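Local coordinates for protein alpha-Amylase (Thermotoga maritima, PDB 2B5D) that is a member of glycoside hydrolase family 57 and is probably a carbohydrate-active enzyme, at residues D50-M55 / A382-D387; K130-E133 / E138-T141; L444-L449 / N519-A524. All coordinates share one frame; numbering follows the deposited sequence.

Interaction 1. Residues D50-M55 / A382-D387; sequences DFRLTM and ASEVID
Arg52 meets Glu384 through NE and not through the end of its guanidinium group: NE gives its hydrogen to Glu384 OE2 at 2.7 Å, with an N-H...O angle of 158°. The acceptor sits at the guanidinium edge, near its plane, and is approached on its syn side, although the two flat groups are turned 53° against each other and the side chains cross at about a right angle. The bend of the arginine at chi2 (-57°) leads the group back past its own backbone, where NH2 bonds Phe51 O at 3.0 Å and Asp50 OD1 at 3.2 Å. Both partners lie in the guanidinium plane, which should fix the rotation of the group. Asp50, Arg52 and Glu384 thus form a salt-bridge network, and a water that donates to Glu384 OE2 makes a weak bond with Arg52 NH1. On the carboxylate, the other oxygen, OE1, accepts from the backbone N of Thr381. A second, uncharged link is made deeper in the protein: Ala382 N, in the first turn of the helix, donates to Thr54 OG1 at 3.1 Å, and CB of the alanine packs 4.0 Å from that hydroxyl oxygen. The contact joins strand 53-57 of the central, largely parallel sheet to helix 382-388. Strands 3-11 and 137-142 pair with strand 53-57 on its two edges, while Ala382 packs on Leu6 of the former and, with Val385 and Ile386, on Phe235 of strand 233-236, bringing the helix against several strands.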
ATOM      1  N   ASP A  50     -16.281   8.412  49.616  1.00 65.60           N
ATOM      2  CA  ASP A  50     -15.241   9.416  49.559  1.00 64.23           C
ATOM      3  C   ASP A  50     -14.087   8.887  48.731  1.00 62.46           C
ATOM      4  O   ASP A  50     -13.808   7.688  48.747  1.00 62.10           O
ATOM      5  CB  ASP A  50     -14.763   9.751  50.970  1.00 64.62           C
ATOM      6  CG  ASP A  50     -14.052  11.097  51.045  1.00 68.21           C
ATOM      7  OD1 ASP A  50     -14.550  12.093  50.456  1.00 71.02           O
ATOM      8  OD2 ASP A  50     -12.995  11.166  51.710  1.00 70.57           O
ATOM      9  N   PHE A  51     -13.415   9.792  48.023  1.00 60.18           N
ATOM     10  CA  PHE A  51     -12.222   9.461  47.254  1.00 58.22           C
ATOM     11  C   PHE A  51     -11.348  10.718  47.185  1.00 56.82           C
ATOM     12  O   PHE A  51     -11.812  11.811  47.484  1.00 55.61           O
ATOM     13  CB  PHE A  51     -12.620   8.957  45.840  1.00 58.20           C
ATOM     14  CG  PHE A  51     -13.096  10.060  44.913  1.00 58.23           C
ATOM     15  CD1 PHE A  51     -14.423  10.513  44.963  1.00 57.32           C
ATOM     16  CD2 PHE A  51     -12.206  10.670  44.025  1.00 55.24           C
ATOM     17  CE1 PHE A  51     -14.846  11.547  44.140  1.00 57.31           C
ATOM     18  CE2 PHE A  51     -12.617  11.707  43.202  1.00 55.24           C
ATOM     19  CZ  PHE A  51     -13.935  12.142  43.254  1.00 57.75           C
ATOM     20  N   ARG A  52     -10.085  10.538  46.807  1.00 56.01           N
ATOM     21  CA  ARG A  52      -9.226  11.635  46.337  1.00 55.11           C
ATOM     22  C   ARG A  52      -8.512  11.182  45.061  1.00 54.17           C
ATOM     23  O   ARG A  52      -7.861  10.139  45.041  1.00 53.41           O
ATOM     24  CB  ARG A  52      -8.171  12.041  47.373  1.00 54.63           C
ATOM     25  CG  ARG A  52      -8.668  12.705  48.636  1.00 55.80           C
ATOM     26  CD  ARG A  52      -9.470  13.951  48.358  1.00 58.06           C
ATOM     27  NE  ARG A  52      -9.771  14.608  49.612  1.00 60.35           N
ATOM     28  CZ  ARG A  52     -10.869  14.400  50.327  1.00 61.77           C
ATOM     29  NH1 ARG A  52     -11.021  15.038  51.473  1.00 62.08           N
ATOM     30  NH2 ARG A  52     -11.815  13.565  49.910  1.00 63.63           N
ATOM     31  N   LEU A  53      -8.613  11.996  44.013  1.00 53.27           N
ATOM     32  CA  LEU A  53      -8.046  11.639  42.711  1.00 52.27           C
ATOM     33  C   LEU A  53      -7.688  12.885  41.928  1.00 51.91           C
ATOM     34  O   LEU A  53      -8.429  13.879  41.928  1.00 51.85           O
ATOM     35  CB  LEU A  53      -9.035  10.756  41.919  1.00 52.28           C
ATOM     36  CG  LEU A  53      -8.742  10.404  40.459  1.00 51.82           C
ATOM     37  CD1 LEU A  53      -7.688   9.338  40.373  1.00 48.55           C
ATOM     38  CD2 LEU A  53     -10.022  10.030  39.645  1.00 50.99           C
ATOM     39  N   THR A  54      -6.527  12.821  41.295  1.00 51.55           N
ATOM     40  CA  THR A  54      -6.066  13.821  40.362  1.00 50.85           C
ATOM     41  C   THR A  54      -6.092  13.295  38.929  1.00 51.16           C
ATOM     42  O   THR A  54      -5.726  12.163  38.665  1.00 51.37           O
ATOM     43  CB  THR A  54      -4.634  14.274  40.726  1.00 51.41           C
ATOM     44  OG1 THR A  54      -4.535  14.420  42.157  1.00 52.91           O
ATOM     45  CG2 THR A  54      -4.281  15.589  40.049  1.00 47.18           C
ATOM     46  N   MET A  55      -6.529  14.124  37.994  1.00 50.95           N
ATOM     47  CA  MET A  55      -6.556  13.716  36.597  1.00 51.69           C
ATOM     48  C   MET A  55      -6.334  14.915  35.678  1.00 50.04           C
ATOM     49  O   MET A  55      -6.557  16.031  36.052  1.00 50.15           O
ATOM     50  CB  MET A  55      -7.882  12.994  36.247  1.00 50.59           C
ATOM     51  CG  MET A  55      -9.092  13.873  36.319  1.00 52.25           C
ATOM     52  SD  MET A  55     -10.660  13.038  36.001  1.00 55.73           S
ATOM     53  CE  MET A  55     -10.547  12.584  34.254  1.00 55.32           C
ATOM     54  N   ALA A 382      -3.123  16.130  44.310  1.00 48.79           N
ATOM     55  CA  ALA A 382      -1.846  16.804  44.235  1.00 48.20           C
ATOM     56  C   ALA A 382      -1.907  18.244  44.800  1.00 48.81           C
ATOM     57  O   ALA A 382      -0.925  18.762  45.324  1.00 47.79           O
ATOM     58  CB  ALA A 382      -1.365  16.799  42.828  1.00 47.83           C
ATOM     59  N   SER A 383      -3.059  18.892  44.676  1.00 49.14           N
ATOM     60  CA  SER A 383      -3.188  20.240  45.192  1.00 50.29           C
ATOM     61  C   SER A 383      -3.297  20.206  46.738  1.00 50.72           C
ATOM     62  O   SER A 383      -2.779  21.097  47.392  1.00 50.64           O
ATOM     63  CB  SER A 383      -4.395  20.913  44.587  1.00 50.25           C
ATOM     64  OG  SER A 383      -5.487  20.033  44.753  1.00 52.84           O
ATOM     65  N   GLU A 384      -3.915  19.167  47.317  1.00 51.04           N
ATOM     66  CA  GLU A 384      -3.834  18.964  48.778  1.00 50.86           C
ATOM     67  C   GLU A 384      -2.403  18.881  49.266  1.00 51.38           C
ATOM     68  O   GLU A 384      -2.051  19.476  50.285  1.00 51.82           O
ATOM     69  CB  GLU A 384      -4.536  17.702  49.220  1.00 50.64           C
ATOM     70  CG  GLU A 384      -6.010  17.855  49.412  1.00 51.81           C
ATOM     71  CD  GLU A 384      -6.688  16.513  49.571  1.00 52.84           C
ATOM     72  OE1 GLU A 384      -6.004  15.479  49.343  1.00 52.84           O
ATOM     73  OE2 GLU A 384      -7.902  16.487  49.919  1.00 53.67           O
ATOM     74  N   VAL A 385      -1.562  18.136  48.565  1.00 51.24           N
ATOM     75  CA  VAL A 385      -0.205  18.059  49.043  1.00 50.82           C
ATOM     76  C   VAL A 385       0.614  19.344  48.955  1.00 50.97           C
ATOM     77  O   VAL A 385       1.370  19.630  49.868  1.00 50.42           O
ATOM     78  CB  VAL A 385       0.564  16.710  48.712  1.00 51.35           C
ATOM     79  CG1 VAL A 385      -0.297  15.698  47.948  1.00 51.36           C
ATOM     80  CG2 VAL A 385       1.992  16.933  48.165  1.00 49.61           C
ATOM     81  N   ILE A 386       0.445  20.138  47.902  1.00 51.69           N
ATOM     82  CA  ILE A 386       1.220  21.392  47.793  1.00 51.58           C
ATOM     83  C   ILE A 386       0.743  22.424  48.816  1.00 51.54           C
ATOM     84  O   ILE A 386       1.547  23.219  49.260  1.00 50.43           O
ATOM     85  CB  ILE A 386       1.279  21.995  46.359  1.00 51.72           C
ATOM     86  CG1 ILE A 386      -0.067  22.581  45.929  1.00 51.91           C
ATOM     87  CG2 ILE A 386       1.886  20.986  45.362  1.00 51.84           C
ATOM     88  CD1 ILE A 386       0.016  23.439  44.631  1.00 51.09           C
ATOM     89  N   ASP A 387      -0.541  22.325  49.198  1.00 51.89           N
ATOM     90  CA  ASP A 387      -1.207  23.160  50.200  1.00 54.03           C
ATOM     91  C   ASP A 387      -0.900  22.762  51.656  1.00 55.47           C
ATOM     92  O   ASP A 387      -1.125  23.550  52.572  1.00 56.37           O
ATOM     93  CB  ASP A 387      -2.731  23.164  49.990  1.00 52.64           C
ATOM     94  CG  ASP A 387      -3.169  24.053  48.801  1.00 52.74           C
ATOM     95  OD1 ASP A 387      -2.322  24.776  48.228  1.00 50.69           O
ATOM     96  OD2 ASP A 387      -4.361  24.020  48.423  1.00 51.31           O
TER
HETATM   97  O   HOH W   1      -8.415  16.774  52.930  1.00 57.95           O

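Interaction 2. Residues K130-E133 / E138-T141; sequences KYQE and EIVT
Gln132 reaches from helix 125-134 to Glu138 and Ile139, the preceding Tyr131 being directed elsewhere, its ring edge-to-face with Phe45. The glutamine side chain leaves the helix with CG anti to the backbone N (chi1 -170°) and stays extended, which carries its amide over to the strand. Its NE2 donates to Ile139 O at 3.2 Å with an N-H...O angle of 145°; the donor stands 17° from the carbonyl plane, and the oxygen lies close to the amide plane of the glutamine. NE2 also lies 2.9 Å from Ile139 N, a donor-donor proximity without a hydrogen bond. Tyr170 OH, from helix 156-174, is hydrogen-bonded to both NE2 and Ile139 O, drawing a third element into the site. Ile139 CD1 touches Gln132 CB and the amide carbon CD, each at 4.0 Å, while Ile139 CB comes within 3.5 Å of NE2. Glu138 OE2 is 3.6 Å from Gln132 NE2, again without a hydrogen bond. Helix and strand are consecutive in sequence, so the contact closes a short helix-to-strand connection. All three touching residues are buried: this is a buried contact with a polar centre, in which the amide and the tyrosine hydroxyl together satisfy the Ile139 carbonyl, which points away from strand 53-57.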
ATOM      1  N   LYS A 130     -17.990  19.389  38.777  1.00 67.78           N
ATOM      2  CA  LYS A 130     -18.730  19.307  40.030  1.00 68.53           C
ATOM      3  C   LYS A 130     -17.953  18.527  41.089  1.00 68.72           C
ATOM      4  O   LYS A 130     -18.020  18.835  42.276  1.00 69.86           O
ATOM      5  CB  LYS A 130     -20.113  18.716  39.758  1.00 68.08           C
ATOM      6  CG  LYS A 130     -20.857  18.184  40.948  1.00 69.92           C
ATOM      7  CD  LYS A 130     -22.214  17.648  40.534  1.00 72.25           C
ATOM      8  CE  LYS A 130     -22.464  16.273  41.128  1.00 73.85           C
ATOM      9  NZ  LYS A 130     -22.073  15.230  40.151  1.00 75.72           N
ATOM     10  N   TYR A 131     -17.187  17.537  40.663  1.00 68.69           N
ATOM     11  CA  TYR A 131     -16.342  16.843  41.606  1.00 68.14           C
ATOM     12  C   TYR A 131     -15.079  17.621  41.949  1.00 67.26           C
ATOM     13  O   TYR A 131     -14.560  17.483  43.061  1.00 67.45           O
ATOM     14  CB  TYR A 131     -16.109  15.379  41.191  1.00 69.15           C
ATOM     15  CG  TYR A 131     -17.401  14.573  41.258  1.00 70.54           C
ATOM     16  CD1 TYR A 131     -17.947  14.173  42.483  1.00 71.49           C
ATOM     17  CD2 TYR A 131     -18.086  14.229  40.101  1.00 73.03           C
ATOM     18  CE1 TYR A 131     -19.134  13.446  42.548  1.00 71.26           C
ATOM     19  CE2 TYR A 131     -19.282  13.509  40.156  1.00 73.17           C
ATOM     20  CZ  TYR A 131     -19.803  13.126  41.380  1.00 72.06           C
ATOM     21  OH  TYR A 131     -20.992  12.406  41.407  1.00 72.83           O
ATOM     22  N   GLN A 132     -14.597  18.467  41.037  1.00 66.04           N
ATOM     23  CA  GLN A 132     -13.498  19.353  41.404  1.00 64.74           C
ATOM     24  C   GLN A 132     -13.942  20.300  42.528  1.00 65.89           C
ATOM     25  O   GLN A 132     -13.182  20.527  43.470  1.00 65.84           O
ATOM     26  CB  GLN A 132     -12.906  20.131  40.222  1.00 64.25           C
ATOM     27  CG  GLN A 132     -11.612  20.853  40.573  1.00 60.67           C
ATOM     28  CD  GLN A 132     -10.784  21.324  39.361  1.00 61.46           C
ATOM     29  OE1 GLN A 132     -11.240  22.118  38.514  1.00 60.49           O
ATOM     30  NE2 GLN A 132      -9.562  20.861  39.293  1.00 50.36           N
ATOM     31  N   GLU A 133     -15.171  20.815  42.439  1.00 66.55           N
ATOM     32  CA  GLU A 133     -15.703  21.773  43.434  1.00 68.27           C
ATOM     33  C   GLU A 133     -15.770  21.188  44.844  1.00 66.93           C
ATOM     34  O   GLU A 133     -15.559  21.901  45.824  1.00 67.12           O
ATOM     35  CB  GLU A 133     -17.055  22.356  43.002  1.00 67.95           C
ATOM     36  CG  GLU A 133     -16.883  23.471  41.941  1.00 71.35           C
ATOM     37  CD  GLU A 133     -18.158  23.774  41.114  1.00 72.21           C
ATOM     38  OE1 GLU A 133     -19.171  23.024  41.219  1.00 77.44           O
ATOM     39  OE2 GLU A 133     -18.137  24.774  40.342  1.00 77.33           O
ATOM     40  N   GLU A 138      -9.202  16.602  41.554  1.00 51.56           N
ATOM     41  CA  GLU A 138      -8.316  17.660  41.129  1.00 50.58           C
ATOM     42  C   GLU A 138      -7.995  17.357  39.647  1.00 50.51           C
ATOM     43  O   GLU A 138      -7.552  16.233  39.297  1.00 50.61           O
ATOM     44  CB  GLU A 138      -7.076  17.675  42.049  1.00 50.14           C
ATOM     45  CG  GLU A 138      -5.848  18.421  41.583  1.00 48.99           C
ATOM     46  CD  GLU A 138      -6.021  19.942  41.536  1.00 51.74           C
ATOM     47  OE1 GLU A 138      -5.031  20.601  41.159  1.00 53.54           O
ATOM     48  OE2 GLU A 138      -7.109  20.499  41.846  1.00 50.22           O
ATOM     49  N   ILE A 139      -8.319  18.330  38.786  1.00 49.04           N
ATOM     50  CA  ILE A 139      -8.137  18.256  37.335  1.00 47.53           C
ATOM     51  C   ILE A 139      -7.098  19.272  36.901  1.00 46.81           C
ATOM     52  O   ILE A 139      -7.279  20.474  37.088  1.00 45.88           O
ATOM     53  CB  ILE A 139      -9.435  18.625  36.571  1.00 47.38           C
ATOM     54  CG1 ILE A 139     -10.652  17.910  37.136  1.00 45.99           C
ATOM     55  CG2 ILE A 139      -9.265  18.428  35.088  1.00 47.65           C
ATOM     56  CD1 ILE A 139     -11.911  18.519  36.675  1.00 47.28           C
ATOM     57  N   VAL A 140      -6.011  18.761  36.328  1.00 46.02           N
ATOM     58  CA  VAL A 140      -4.945  19.545  35.785  1.00 44.49           C
ATOM     59  C   VAL A 140      -5.124  19.718  34.248  1.00 45.15           C
ATOM     60  O   VAL A 140      -5.875  18.962  33.596  1.00 44.85           O
ATOM     61  CB  VAL A 140      -3.618  18.885  36.124  1.00 44.97           C
ATOM     62  CG1 VAL A 140      -3.565  18.566  37.635  1.00 45.06           C
ATOM     63  CG2 VAL A 140      -3.400  17.624  35.310  1.00 43.67           C
ATOM     64  N   THR A 141      -4.474  20.726  33.679  1.00 43.63           N
ATOM     65  CA  THR A 141      -4.566  20.978  32.237  1.00 43.35           C
ATOM     66  C   THR A 141      -3.435  20.226  31.542  1.00 43.04           C
ATOM     67  O   THR A 141      -2.683  19.503  32.192  1.00 45.74           O
ATOM     68  CB  THR A 141      -4.507  22.543  31.887  1.00 42.47           C
ATOM     69  OG1 THR A 141      -4.651  22.730  30.473  1.00 43.02           O
ATOM     70  CG2 THR A 141      -3.200  23.156  32.279  1.00 39.92           C
TER

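Interaction 3. Residues L444-L449 / N519-A524; sequences LVERVL and NFRVMA
Leu449 lies over one face of the Phe520 ring, and this is the close-packed part of the contact. Its CD1 stands 3.8 Å from the ring centroid and 18° off the normal, a CH-pi contact, while CB rests 3.6 Å from Phe520 CG. Phe520 holds CG between its backbone N and carbonyl carbon (chi1 72°), a crowded position that turns the ring toward helix 443-458. The opposite face is overlain by CG of the next residue, Arg521, and Glu446 CG meets the ring edge, 3.4 Å from Phe520 CE2. Both Leu449 and Phe520 are buried. On the partly exposed side the contact is sparser and polar: Glu446, extended beyond CG, presents OE2 to Arg521 NH2 at 2.8 Å in a salt bridge, with the carboxylate and guanidinium planes 35° apart. The arginine folds at chi3, so that Phe520 CE2 lies over one face of its guanidinium, toward the rim, and its NH1 bonds the carbonyl of Tyr438. The 3-10 turn 520-523 is thereby fastened to the helix at two levels. Apolar and aromatic packing fills the inner level; at the outer one an ion pair borders the ring, so the aliphatic stem of the glutamate serves the aromatic edge while its charged end serves the arginine.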
ATOM      1  N   LEU A 444     -10.567  39.538   9.005  1.00 64.27           N
ATOM      2  CA  LEU A 444     -10.383  38.460   8.039  1.00 63.79           C
ATOM      3  C   LEU A 444      -8.970  37.920   8.190  1.00 62.99           C
ATOM      4  O   LEU A 444      -8.797  36.722   8.291  1.00 62.80           O
ATOM      5  CB  LEU A 444     -10.592  38.937   6.605  1.00 63.56           C
ATOM      6  CG  LEU A 444     -11.374  38.040   5.625  1.00 65.46           C
ATOM      7  CD1 LEU A 444     -10.789  38.169   4.205  1.00 64.29           C
ATOM      8  CD2 LEU A 444     -11.501  36.550   6.026  1.00 65.13           C
ATOM      9  N   VAL A 445      -7.981  38.815   8.204  1.00 62.46           N
ATOM     10  CA  VAL A 445      -6.580  38.463   8.445  1.00 62.50           C
ATOM     11  C   VAL A 445      -6.401  37.726   9.780  1.00 62.22           C
ATOM     12  O   VAL A 445      -5.573  36.818   9.897  1.00 62.73           O
ATOM     13  CB  VAL A 445      -5.701  39.716   8.431  1.00 62.23           C
ATOM     14  CG1 VAL A 445      -4.382  39.468   9.103  1.00 62.18           C
ATOM     15  CG2 VAL A 445      -5.461  40.172   6.997  1.00 63.04           C
ATOM     16  N   GLU A 446      -7.220  38.116  10.747  1.00 61.89           N
ATOM     17  CA  GLU A 446      -7.194  37.605  12.087  1.00 61.79           C
ATOM     18  C   GLU A 446      -7.749  36.189  12.120  1.00 60.34           C
ATOM     19  O   GLU A 446      -7.116  35.298  12.680  1.00 60.24           O
ATOM     20  CB  GLU A 446      -7.998  38.516  13.017  1.00 62.43           C
ATOM     21  CG  GLU A 446      -7.516  38.466  14.474  1.00 65.99           C
ATOM     22  CD  GLU A 446      -8.615  38.761  15.497  1.00 68.87           C
ATOM     23  OE1 GLU A 446      -9.800  38.813  15.100  1.00 72.44           O
ATOM     24  OE2 GLU A 446      -8.297  38.905  16.701  1.00 67.95           O
ATOM     25  N   ARG A 447      -8.933  35.999  11.538  1.00 58.48           N
ATOM     26  CA  ARG A 447      -9.478  34.667  11.281  1.00 56.63           C
ATOM     27  C   ARG A 447      -8.474  33.724  10.567  1.00 55.01           C
ATOM     28  O   ARG A 447      -8.347  32.538  10.921  1.00 54.13           O
ATOM     29  CB  ARG A 447     -10.779  34.783  10.529  1.00 56.37           C
ATOM     30  CG  ARG A 447     -11.937  35.178  11.425  1.00 58.77           C
ATOM     31  CD  ARG A 447     -13.216  35.444  10.589  1.00 60.83           C
ATOM     32  NE  ARG A 447     -13.658  34.245   9.875  1.00 61.22           N
ATOM     33  CZ  ARG A 447     -14.243  34.233   8.678  1.00 61.66           C
ATOM     34  NH1 ARG A 447     -14.456  35.361   8.019  1.00 60.92           N
ATOM     35  NH2 ARG A 447     -14.601  33.076   8.131  1.00 62.25           N
ATOM     36  N   VAL A 448      -7.715  34.274   9.627  1.00 52.69           N
ATOM     37  CA  VAL A 448      -6.764  33.479   8.865  1.00 51.81           C
ATOM     38  C   VAL A 448      -5.583  33.068   9.738  1.00 52.34           C
ATOM     39  O   VAL A 448      -5.126  31.906   9.730  1.00 52.70           O
ATOM     40  CB  VAL A 448      -6.305  34.252   7.601  1.00 52.13           C
ATOM     41  CG1 VAL A 448      -5.073  33.652   6.937  1.00 48.74           C
ATOM     42  CG2 VAL A 448      -7.487  34.350   6.581  1.00 50.87           C
ATOM     43  N   LEU A 449      -5.078  34.033  10.489  1.00 51.49           N
ATOM     44  CA  LEU A 449      -3.951  33.807  11.349  1.00 50.17           C
ATOM     45  C   LEU A 449      -4.339  32.873  12.500  1.00 48.66           C
ATOM     46  O   LEU A 449      -3.579  31.978  12.862  1.00 48.59           O
ATOM     47  CB  LEU A 449      -3.395  35.150  11.817  1.00 50.49           C
ATOM     48  CG  LEU A 449      -2.523  35.832  10.754  1.00 51.19           C
ATOM     49  CD1 LEU A 449      -2.102  37.245  11.197  1.00 52.24           C
ATOM     50  CD2 LEU A 449      -1.284  35.025  10.348  1.00 50.49           C
ATOM     51  N   ASN A 519      -6.165  33.296  19.931  1.00 48.98           N
ATOM     52  CA  ASN A 519      -5.742  34.547  19.407  1.00 48.13           C
ATOM     53  C   ASN A 519      -4.346  34.402  18.912  1.00 47.54           C
ATOM     54  O   ASN A 519      -3.481  34.202  19.697  1.00 47.81           O
ATOM     55  CB  ASN A 519      -5.707  35.583  20.536  1.00 48.56           C
ATOM     56  CG  ASN A 519      -5.438  37.019  20.016  1.00 49.12           C
ATOM     57  OD1 ASN A 519      -4.550  37.268  19.159  1.00 46.97           O
ATOM     58  ND2 ASN A 519      -6.175  37.953  20.568  1.00 46.58           N
ATOM     59  N   PHE A 520      -4.106  34.600  17.630  1.00 47.87           N
ATOM     60  CA  PHE A 520      -2.812  34.307  17.023  1.00 48.15           C
ATOM     61  C   PHE A 520      -1.720  35.081  17.670  1.00 48.82           C
ATOM     62  O   PHE A 520      -0.547  34.774  17.458  1.00 49.14           O
ATOM     63  CB  PHE A 520      -2.837  34.628  15.511  1.00 48.05           C
ATOM     64  CG  PHE A 520      -2.860  36.125  15.191  1.00 46.87           C
ATOM     65  CD1 PHE A 520      -1.674  36.818  14.952  1.00 43.95           C
ATOM     66  CD2 PHE A 520      -4.079  36.833  15.152  1.00 44.98           C
ATOM     67  CE1 PHE A 520      -1.693  38.199  14.692  1.00 45.44           C
ATOM     68  CE2 PHE A 520      -4.106  38.200  14.881  1.00 42.12           C
ATOM     69  CZ  PHE A 520      -2.906  38.876  14.659  1.00 44.68           C
ATOM     70  N   ARG A 521      -2.106  36.149  18.398  1.00 49.89           N
ATOM     71  CA  ARG A 521      -1.117  37.049  19.027  1.00 49.62           C
ATOM     72  C   ARG A 521      -0.273  36.424  20.149  1.00 48.29           C
ATOM     73  O   ARG A 521       0.916  36.850  20.342  1.00 47.35           O
ATOM     74  CB  ARG A 521      -1.712  38.434  19.342  1.00 50.26           C
ATOM     75  CG  ARG A 521      -1.709  39.364  18.072  1.00 50.54           C
ATOM     76  CD  ARG A 521      -2.494  40.682  18.230  1.00 51.54           C
ATOM     77  NE  ARG A 521      -3.929  40.444  18.309  1.00 56.04           N
ATOM     78  CZ  ARG A 521      -4.805  40.672  17.330  1.00 57.17           C
ATOM     79  NH1 ARG A 521      -4.436  41.232  16.190  1.00 62.28           N
ATOM     80  NH2 ARG A 521      -6.083  40.393  17.511  1.00 57.36           N
ATOM     81  N   VAL A 522      -0.791  35.333  20.770  1.00 46.40           N
ATOM     82  CA  VAL A 522       0.085  34.459  21.604  1.00 43.86           C
ATOM     83  C   VAL A 522       1.447  34.215  20.986  1.00 43.26           C
ATOM     84  O   VAL A 522       2.448  34.054  21.703  1.00 42.64           O
ATOM     85  CB  VAL A 522      -0.464  33.013  21.961  1.00 45.56           C
ATOM     86  CG1 VAL A 522      -1.235  32.986  23.279  1.00 44.90           C
ATOM     87  CG2 VAL A 522      -1.174  32.291  20.786  1.00 41.88           C
ATOM     88  N   MET A 523       1.532  34.187  19.663  1.00 43.52           N
ATOM     89  CA  MET A 523       2.831  33.830  19.006  1.00 44.58           C
ATOM     90  C   MET A 523       3.775  34.994  18.872  1.00 46.02           C
ATOM     91  O   MET A 523       4.931  34.847  18.445  1.00 45.93           O
ATOM     92  CB  MET A 523       2.605  33.191  17.638  1.00 44.40           C
ATOM     93  CG  MET A 523       1.874  31.819  17.717  1.00 44.51           C
ATOM     94  SD  MET A 523       2.900  30.577  18.542  1.00 44.01           S
ATOM     95  CE  MET A 523       4.366  30.392  17.476  1.00 33.35           C
ATOM     96  N   ALA A 524       3.287  36.176  19.211  1.00 48.05           N
ATOM     97  CA  ALA A 524       4.154  37.350  19.080  1.00 50.40           C
ATOM     98  C   ALA A 524       4.832  37.764  20.413  1.00 50.80           C
ATOM     99  O   ALA A 524       5.577  38.760  20.436  1.00 52.13           O
ATOM    100  CB  ALA A 524       3.364  38.531  18.464  1.00 49.62           C
TER

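Overall arrangement
Interactions 1 and 2 belong to the same sheet: strands 53-57 and 137-142 are parallel neighbours, and Met55 N and O are probably hydrogen-bonded to Glu138 O and Val140 N. Their centres are 9 Å apart, and Ser383 of interaction 1 also packs on Glu138. Interaction 2 is wholly buried and centres on a neutral amide, whereas interaction 1 runs from a buried hydroxyl bond to a partly exposed charged network. Interaction 3 stands apart in the C-terminal helical region, its nearest atoms about 13 Å from interaction 2 and about 22 Å from interaction 1. Like interaction 1 it pairs arginine with glutamate, but beside a single buried aromatic ring instead of a sheet.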